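Local structure of glycinin A3B4 subunit (Glycine max, 2D5F) at residues B[341-353]-B[481-493]. The protein serves as a seed storage globulin of the 11S type, a two-cupin subunit that assembles into hexamers and probably supplies nitrogen to the germinating seedling. Sequence-based numbering, arbitrary orientation.
Sequences ADFYNPKAGRIST and LKYQGNSGPLVNP
Asn345 O is gripped by two backbone donors, Ala348 N at 2.8 Å and Gly349 N at 3.0 Å, a classic beta bulge whose Asn345 and Ala348 side chains both touch the C-terminal tail. Asn345 has CG anti to its own backbone N (chi1 177°), which carries ND2 to Leu490 O for a weak hydrogen bond, 3.3 Å long and bent to 133° at the hydrogen. The amide's other end is fixed within the hairpin: OD1 accepts the backbone N of Lys347, two residues on, at 2.9 Å, an Asx turn. An alanine here takes away both amide ends, and would probably leave Lys347 N without its Asx-turn acceptor and the loop freer to shift.

Next to these polar groups Leu490 wedges its branches into the hairpin. Its CD1 lies 3.4 Å from Gly349 O, while CD2 meets Ile351 CD1 at 3.8 Å. Pro489 CG approaches the Phe343 ring obliquely, 3.7 Å from CD2, and also borders Ile351 CD1. Farther along, the methyl of Ala348 rests 3.6 Å from Val491 C, and Asn492 CB packs against Lys347 CB.

The hairpin forms the edge of one sheet of the C-terminal cupin barrel, 349-354 pairing with 368-374, whereas backbone bonds to strand 379-385 tie the tail to the opposing sheet. Glu90 of the second subunit binds the backbone N atoms of Ser487 and Gly488, placing the tail beside a subunit interface. With one weak bond against several apolar contacts, tail and hairpin meet mainly by packing, Leu490 leading and Asn492, Pro489 and Ala348 contributing.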
ATOM      1  N   ALA B 341       9.779  24.417  14.183  1.00 25.41           N
ATOM      2  CA  ALA B 341       8.652  25.138  13.602  1.00 30.78           C
ATOM      3  C   ALA B 341       8.468  24.882  12.105  1.00 27.78           C
ATOM      4  O   ALA B 341       9.435  24.875  11.336  1.00 24.77           O
ATOM      5  CB  ALA B 341       8.816  26.636  13.853  1.00 29.92           C
ATOM      6  N   ASP B 342       7.217  24.689  11.698  1.00 22.26           N
ATOM      7  CA  ASP B 342       6.891  24.450  10.297  1.00 26.02           C
ATOM      8  C   ASP B 342       6.373  25.734   9.656  1.00 26.49           C
ATOM      9  O   ASP B 342       6.513  25.935   8.450  1.00 28.17           O
ATOM     10  CB  ASP B 342       5.871  23.317  10.189  1.00 21.15           C
ATOM     11  CG  ASP B 342       6.462  21.978  10.595  1.00 26.50           C
ATOM     12  OD1 ASP B 342       5.730  21.139  11.155  1.00 34.91           O
ATOM     13  OD2 ASP B 342       7.671  21.762  10.348  1.00 28.77           O
ATOM     14  N   PHE B 343       5.774  26.589  10.481  1.00 28.40           N
ATOM     15  CA  PHE B 343       5.269  27.901  10.064  1.00 22.12           C
ATOM     16  C   PHE B 343       5.899  28.871  11.063  1.00 25.33           C
ATOM     17  O   PHE B 343       5.963  28.572  12.254  1.00 19.80           O
ATOM     18  CB  PHE B 343       3.748  28.005  10.198  1.00 31.69           C
ATOM     19  CG  PHE B 343       2.977  27.114   9.268  1.00 35.54           C
ATOM     20  CD1 PHE B 343       2.872  25.748   9.516  1.00 40.80           C
ATOM     21  CD2 PHE B 343       2.308  27.652   8.173  1.00 36.66           C
ATOM     22  CE1 PHE B 343       2.103  24.930   8.687  1.00 49.20           C
ATOM     23  CE2 PHE B 343       1.537  26.846   7.337  1.00 45.65           C
ATOM     24  CZ  PHE B 343       1.433  25.482   7.596  1.00 48.53           C
ATOM     25  N   TYR B 344       6.356  30.028  10.595  1.00 25.32           N
ATOM     26  CA  TYR B 344       6.981  30.979  11.507  1.00 24.39           C
ATOM     27  C   TYR B 344       6.972  32.420  11.017  1.00 28.88           C
ATOM     28  O   TYR B 344       7.273  32.699   9.857  1.00 27.83           O
ATOM     29  CB  TYR B 344       8.424  30.547  11.799  1.00 21.61           C
ATOM     30  CG  TYR B 344       9.198  31.491  12.699  1.00 29.70           C
ATOM     31  CD1 TYR B 344      10.363  32.116  12.244  1.00 27.93           C
ATOM     32  CD2 TYR B 344       8.773  31.757  14.001  1.00 29.89           C
ATOM     33  CE1 TYR B 344      11.085  32.978  13.061  1.00 29.42           C
ATOM     34  CE2 TYR B 344       9.491  32.622  14.830  1.00 29.43           C
ATOM     35  CZ  TYR B 344      10.647  33.228  14.350  1.00 28.91           C
ATOM     36  OH  TYR B 344      11.372  34.082  15.153  1.00 25.53           O
ATOM     37  N   ASN B 345       6.609  33.319  11.933  1.00 30.76           N
ATOM     38  CA  ASN B 345       6.558  34.766  11.709  1.00 26.75           C
ATOM     39  C   ASN B 345       7.119  35.327  13.012  1.00 30.29           C
ATOM     40  O   ASN B 345       6.436  35.330  14.041  1.00 27.52           O
ATOM     41  CB  ASN B 345       5.117  35.245  11.530  1.00 26.16           C
ATOM     42  CG  ASN B 345       5.020  36.756  11.371  1.00 33.30           C
ATOM     43  OD1 ASN B 345       5.789  37.506  11.974  1.00 34.22           O
ATOM     44  ND2 ASN B 345       4.061  37.209  10.574  1.00 28.91           N
ATOM     45  N   PRO B 346       8.369  35.816  12.986  1.00 34.64           N
ATOM     46  CA  PRO B 346       9.024  36.371  14.177  1.00 31.29           C
ATOM     47  C   PRO B 346       8.197  37.330  15.030  1.00 24.16           C
ATOM     48  O   PRO B 346       8.445  37.466  16.227  1.00 27.91           O
ATOM     49  CB  PRO B 346      10.284  37.028  13.606  1.00 31.67           C
ATOM     50  CG  PRO B 346       9.859  37.423  12.222  1.00 39.92           C
ATOM     51  CD  PRO B 346       9.107  36.192  11.766  1.00 32.02           C
ATOM     52  N   LYS B 347       7.207  37.979  14.431  1.00 22.56           N
ATOM     53  CA  LYS B 347       6.392  38.926  15.174  1.00 28.16           C
ATOM     54  C   LYS B 347       4.994  38.430  15.545  1.00 34.50           C
ATOM     55  O   LYS B 347       4.204  39.190  16.115  1.00 31.41           O
ATOM     56  CB  LYS B 347       6.278  40.228  14.379  1.00 36.77           C
ATOM     57  CG  LYS B 347       7.625  40.797  13.945  1.00 53.02           C
ATOM     58  CD  LYS B 347       7.457  42.073  13.126  1.00 63.94           C
ATOM     59  CE  LYS B 347       8.785  42.533  12.541  1.00 66.68           C
ATOM     60  NZ  LYS B 347       9.796  42.796  13.605  1.00 66.90           N
ATOM     61  N   ALA B 348       4.686  37.169  15.232  1.00 27.87           N
ATOM     62  CA  ALA B 348       3.369  36.607  15.536  1.00 25.18           C
ATOM     63  C   ALA B 348       3.410  35.283  16.305  1.00 22.85           C
ATOM     64  O   ALA B 348       2.657  35.094  17.261  1.00 25.90           O
ATOM     65  CB  ALA B 348       2.571  36.430  14.244  1.00 28.30           C
ATOM     66  N   GLY B 349       4.275  34.363  15.884  1.00 24.56           N
ATOM     67  CA  GLY B 349       4.367  33.083  16.564  1.00 20.69           C
ATOM     68  C   GLY B 349       4.864  31.955  15.678  1.00 27.79           C
ATOM     69  O   GLY B 349       5.501  32.199  14.653  1.00 24.85           O
ATOM     70  N   ARG B 350       4.572  30.714  16.066  1.00 24.29           N
ATOM     71  CA  ARG B 350       5.010  29.565  15.286  1.00 19.97           C
ATOM     72  C   ARG B 350       4.069  28.369  15.403  1.00 23.42           C
ATOM     73  O   ARG B 350       3.343  28.226  16.385  1.00 18.60           O
ATOM     74  CB  ARG B 350       6.425  29.153  15.716  1.00 17.96           C
ATOM     75  CG  ARG B 350       6.586  28.858  17.204  1.00 19.27           C
ATOM     76  CD  ARG B 350       8.030  28.469  17.513  1.00 24.04           C
ATOM     77  NE  ARG B 350       8.331  28.392  18.940  1.00 20.77           N
ATOM     78  CZ  ARG B 350       8.165  27.312  19.701  1.00 27.44           C
ATOM     79  NH1 ARG B 350       8.478  27.357  20.988  1.00 23.58           N
ATOM     80  NH2 ARG B 350       7.690  26.188  19.181  1.00 22.23           N
ATOM     81  N   ILE B 351       4.085  27.514  14.385  1.00 17.86           N
ATOM     82  CA  ILE B 351       3.250  26.321  14.367  1.00 22.56           C
ATOM     83  C   ILE B 351       4.112  25.142  13.941  1.00 23.01           C
ATOM     84  O   ILE B 351       4.835  25.221  12.941  1.00 22.80           O
ATOM     85  CB  ILE B 351       2.090  26.457  13.366  1.00 23.92           C
ATOM     86  CG1 ILE B 351       1.223  27.661  13.735  1.00 18.53           C
ATOM     87  CG2 ILE B 351       1.259  25.169  13.344  1.00 19.47           C
ATOM     88  CD1 ILE B 351       0.284  28.081  12.614  1.00 19.09           C
ATOM     89  N   SER B 352       4.037  24.058  14.703  1.00 17.01           N
ATOM     90  CA  SER B 352       4.810  22.856  14.401  1.00 23.85           C
ATOM     91  C   SER B 352       3.856  21.675  14.281  1.00 19.59           C
ATOM     92  O   SER B 352       2.944  21.525  15.091  1.00 16.82           O
ATOM     93  CB  SER B 352       5.832  22.596  15.506  1.00 19.27           C
ATOM     94  OG  SER B 352       6.699  23.713  15.646  1.00 28.66           O
ATOM     95  N   THR B 353       4.066  20.846  13.263  1.00 22.28           N
ATOM     96  CA  THR B 353       3.198  19.693  13.031  1.00 21.24           C
ATOM     97  C   THR B 353       3.910  18.362  13.230  1.00 20.83           C
ATOM     98  O   THR B 353       5.036  18.175  12.789  1.00 22.52           O
ATOM     99  CB  THR B 353       2.627  19.722  11.600  1.00 25.44           C
ATOM    100  OG1 THR B 353       2.009  20.992  11.358  1.00 29.08           O
ATOM    101  CG2 THR B 353       1.584  18.618  11.414  1.00 31.13           C
ATOM    102  N   LEU B 481      -7.131  42.059  -0.338  1.00 45.01           N
ATOM    103  CA  LEU B 481      -7.349  40.856   0.462  1.00 42.93           C
ATOM    104  C   LEU B 481      -6.463  39.714  -0.012  1.00 43.08           C
ATOM    105  O   LEU B 481      -5.869  39.002   0.797  1.00 43.66           O
ATOM    106  CB  LEU B 481      -8.804  40.398   0.376  1.00 42.58           C
ATOM    107  CG  LEU B 481      -9.767  40.723   1.517  1.00 45.37           C
ATOM    108  CD1 LEU B 481     -11.047  39.924   1.301  1.00 38.53           C
ATOM    109  CD2 LEU B 481      -9.143  40.364   2.868  1.00 35.90           C
ATOM    110  N   LYS B 482      -6.376  39.550  -1.328  1.00 42.69           N
ATOM    111  CA  LYS B 482      -5.585  38.480  -1.920  1.00 40.91           C
ATOM    112  C   LYS B 482      -4.087  38.712  -1.973  1.00 42.53           C
ATOM    113  O   LYS B 482      -3.315  37.752  -1.934  1.00 51.32           O
ATOM    114  CB  LYS B 482      -6.072  38.186  -3.345  1.00 36.08           C
ATOM    115  CG  LYS B 482      -7.525  37.770  -3.439  1.00 36.34           C
ATOM    116  CD  LYS B 482      -7.898  37.362  -4.854  1.00 31.74           C
ATOM    117  CE  LYS B 482      -7.163  36.102  -5.289  1.00 35.56           C
ATOM    118  NZ  LYS B 482      -7.673  35.601  -6.593  1.00 30.20           N
ATOM    119  N   TYR B 483      -3.657  39.966  -2.049  1.00 43.35           N
ATOM    120  CA  TYR B 483      -2.227  40.226  -2.170  1.00 42.14           C
ATOM    121  C   TYR B 483      -1.518  41.049  -1.099  1.00 41.65           C
ATOM    122  O   TYR B 483      -0.298  40.970  -0.973  1.00 50.07           O
ATOM    123  CB  TYR B 483      -1.963  40.845  -3.542  1.00 44.69           C
ATOM    124  CG  TYR B 483      -2.554  40.041  -4.680  1.00 51.65           C
ATOM    125  CD1 TYR B 483      -2.097  38.751  -4.959  1.00 50.55           C
ATOM    126  CD2 TYR B 483      -3.575  40.565  -5.475  1.00 48.55           C
ATOM    127  CE1 TYR B 483      -2.639  38.004  -6.001  1.00 48.48           C
ATOM    128  CE2 TYR B 483      -4.126  39.823  -6.520  1.00 52.58           C
ATOM    129  CZ  TYR B 483      -3.650  38.544  -6.776  1.00 53.10           C
ATOM    130  OH  TYR B 483      -4.188  37.806  -7.804  1.00 56.67           O
ATOM    131  N   GLN B 484      -2.251  41.834  -0.322  1.00 47.30           N
ATOM    132  CA  GLN B 484      -1.598  42.650   0.696  1.00 57.38           C
ATOM    133  C   GLN B 484      -1.491  41.996   2.069  1.00 59.04           C
ATOM    134  O   GLN B 484      -2.359  41.223   2.479  1.00 60.52           O
ATOM    135  CB  GLN B 484      -2.304  44.009   0.816  1.00 60.76           C
ATOM    136  CG  GLN B 484      -2.224  44.849  -0.457  1.00 65.15           C
ATOM    137  CD  GLN B 484      -2.767  46.261  -0.283  1.00 74.36           C
ATOM    138  OE1 GLN B 484      -2.806  47.043  -1.239  1.00 74.49           O
ATOM    139  NE2 GLN B 484      -3.186  46.594   0.936  1.00 72.64           N
ATOM    140  N   GLY B 485      -0.407  42.315   2.772  1.00 64.40           N
ATOM    141  CA  GLY B 485      -0.181  41.772   4.100  1.00 63.83           C
ATOM    142  C   GLY B 485       0.644  40.499   4.085  1.00 64.24           C
ATOM    143  O   GLY B 485       0.899  39.933   3.020  1.00 63.15           O
ATOM    144  N   ASN B 486       1.081  40.061   5.265  1.00 60.90           N
ATOM    145  CA  ASN B 486       1.859  38.833   5.377  1.00 51.34           C
ATOM    146  C   ASN B 486       1.025  37.717   4.761  1.00 45.24           C
ATOM    147  O   ASN B 486      -0.202  37.776   4.771  1.00 37.95           O
ATOM    148  CB  ASN B 486       2.190  38.537   6.848  1.00 57.97           C
ATOM    149  CG  ASN B 486       1.024  38.810   7.784  1.00 58.48           C
ATOM    150  OD1 ASN B 486       1.193  38.866   9.004  1.00 60.93           O
ATOM    151  ND2 ASN B 486      -0.164  38.977   7.219  1.00 67.14           N
ATOM    152  N   SER B 487       1.693  36.705   4.222  1.00 37.39           N
ATOM    153  CA  SER B 487       1.004  35.608   3.555  1.00 38.91           C
ATOM    154  C   SER B 487       0.508  34.450   4.432  1.00 35.05           C
ATOM    155  O   SER B 487      -0.576  33.910   4.197  1.00 30.60           O
ATOM    156  CB  SER B 487       1.908  35.057   2.454  1.00 42.87           C
ATOM    157  OG  SER B 487       1.210  34.146   1.629  1.00 57.20           O
ATOM    158  N   GLY B 488       1.293  34.076   5.437  1.00 33.70           N
ATOM    159  CA  GLY B 488       0.926  32.962   6.296  1.00 27.08           C
ATOM    160  C   GLY B 488      -0.264  33.102   7.232  1.00 28.39           C
ATOM    161  O   GLY B 488      -0.928  34.138   7.265  1.00 26.68           O
ATOM    162  N   PRO B 489      -0.553  32.046   8.014  1.00 22.56           N
ATOM    163  CA  PRO B 489      -1.654  31.982   8.981  1.00 22.79           C
ATOM    164  C   PRO B 489      -1.362  32.727  10.283  1.00 22.46           C
ATOM    165  O   PRO B 489      -2.268  32.996  11.072  1.00 27.72           O
ATOM    166  CB  PRO B 489      -1.823  30.482   9.205  1.00 19.66           C
ATOM    167  CG  PRO B 489      -0.424  29.982   9.115  1.00 19.95           C
ATOM    168  CD  PRO B 489       0.128  30.741   7.915  1.00 19.16           C
ATOM    169  N   LEU B 490      -0.096  33.050  10.513  1.00 24.94           N
ATOM    170  CA  LEU B 490       0.284  33.761  11.728  1.00 25.61           C
ATOM    171  C   LEU B 490       0.365  35.248  11.410  1.00 28.60           C
ATOM    172  O   LEU B 490       1.184  35.673  10.596  1.00 25.31           O
ATOM    173  CB  LEU B 490       1.622  33.229  12.243  1.00 24.12           C
ATOM    174  CG  LEU B 490       1.519  31.753  12.637  1.00 22.42           C
ATOM    175  CD1 LEU B 490       2.898  31.131  12.746  1.00 27.15           C
ATOM    176  CD2 LEU B 490       0.753  31.640  13.944  1.00 23.48           C
ATOM    177  N   VAL B 491      -0.489  36.028  12.068  1.00 31.38           N
ATOM    178  CA  VAL B 491      -0.570  37.466  11.834  1.00 30.60           C
ATOM    179  C   VAL B 491      -0.200  38.384  12.996  1.00 27.31           C
ATOM    180  O   VAL B 491      -0.664  38.213  14.123  1.00 23.68           O
ATOM    181  CB  VAL B 491      -1.992  37.844  11.374  1.00 32.84           C
ATOM    182  CG1 VAL B 491      -2.117  39.356  11.226  1.00 33.45           C
ATOM    183  CG2 VAL B 491      -2.308  37.145  10.061  1.00 32.68           C
ATOM    184  N   ASN B 492       0.643  39.368  12.709  1.00 28.03           N
ATOM    185  CA  ASN B 492       1.027  40.342  13.721  1.00 37.10           C
ATOM    186  C   ASN B 492       0.202  41.586  13.400  1.00 38.35           C
ATOM    187  O   ASN B 492       0.519  42.335  12.479  1.00 39.53           O
ATOM    188  CB  ASN B 492       2.533  40.632  13.653  1.00 35.63           C
ATOM    189  CG  ASN B 492       2.980  41.149  12.294  1.00 46.44           C
ATOM    190  OD1 ASN B 492       3.444  42.290  12.176  1.00 45.71           O
ATOM    191  ND2 ASN B 492       2.853  40.313  11.261  1.00 29.41           N
ATOM    192  N   PRO B 493      -0.893  41.806  14.144  1.00 40.97           N
ATOM    193  CA  PRO B 493      -1.728  42.978  13.877  1.00 42.41           C
ATOM    194  C   PRO B 493      -1.015  44.302  14.161  1.00 47.37           C
ATOM    195  O   PRO B 493       0.008  44.289  14.884  1.00 46.86           O
ATOM    196  CB  PRO B 493      -2.930  42.747  14.786  1.00 30.78           C
ATOM    197  CG  PRO B 493      -2.307  42.093  15.972  1.00 39.66           C
ATOM    198  CD  PRO B 493      -1.372  41.082  15.335  1.00 38.91           C
ATOM    199  OXT PRO B 493      -1.499  45.337  13.655  1.00 46.53           O
TER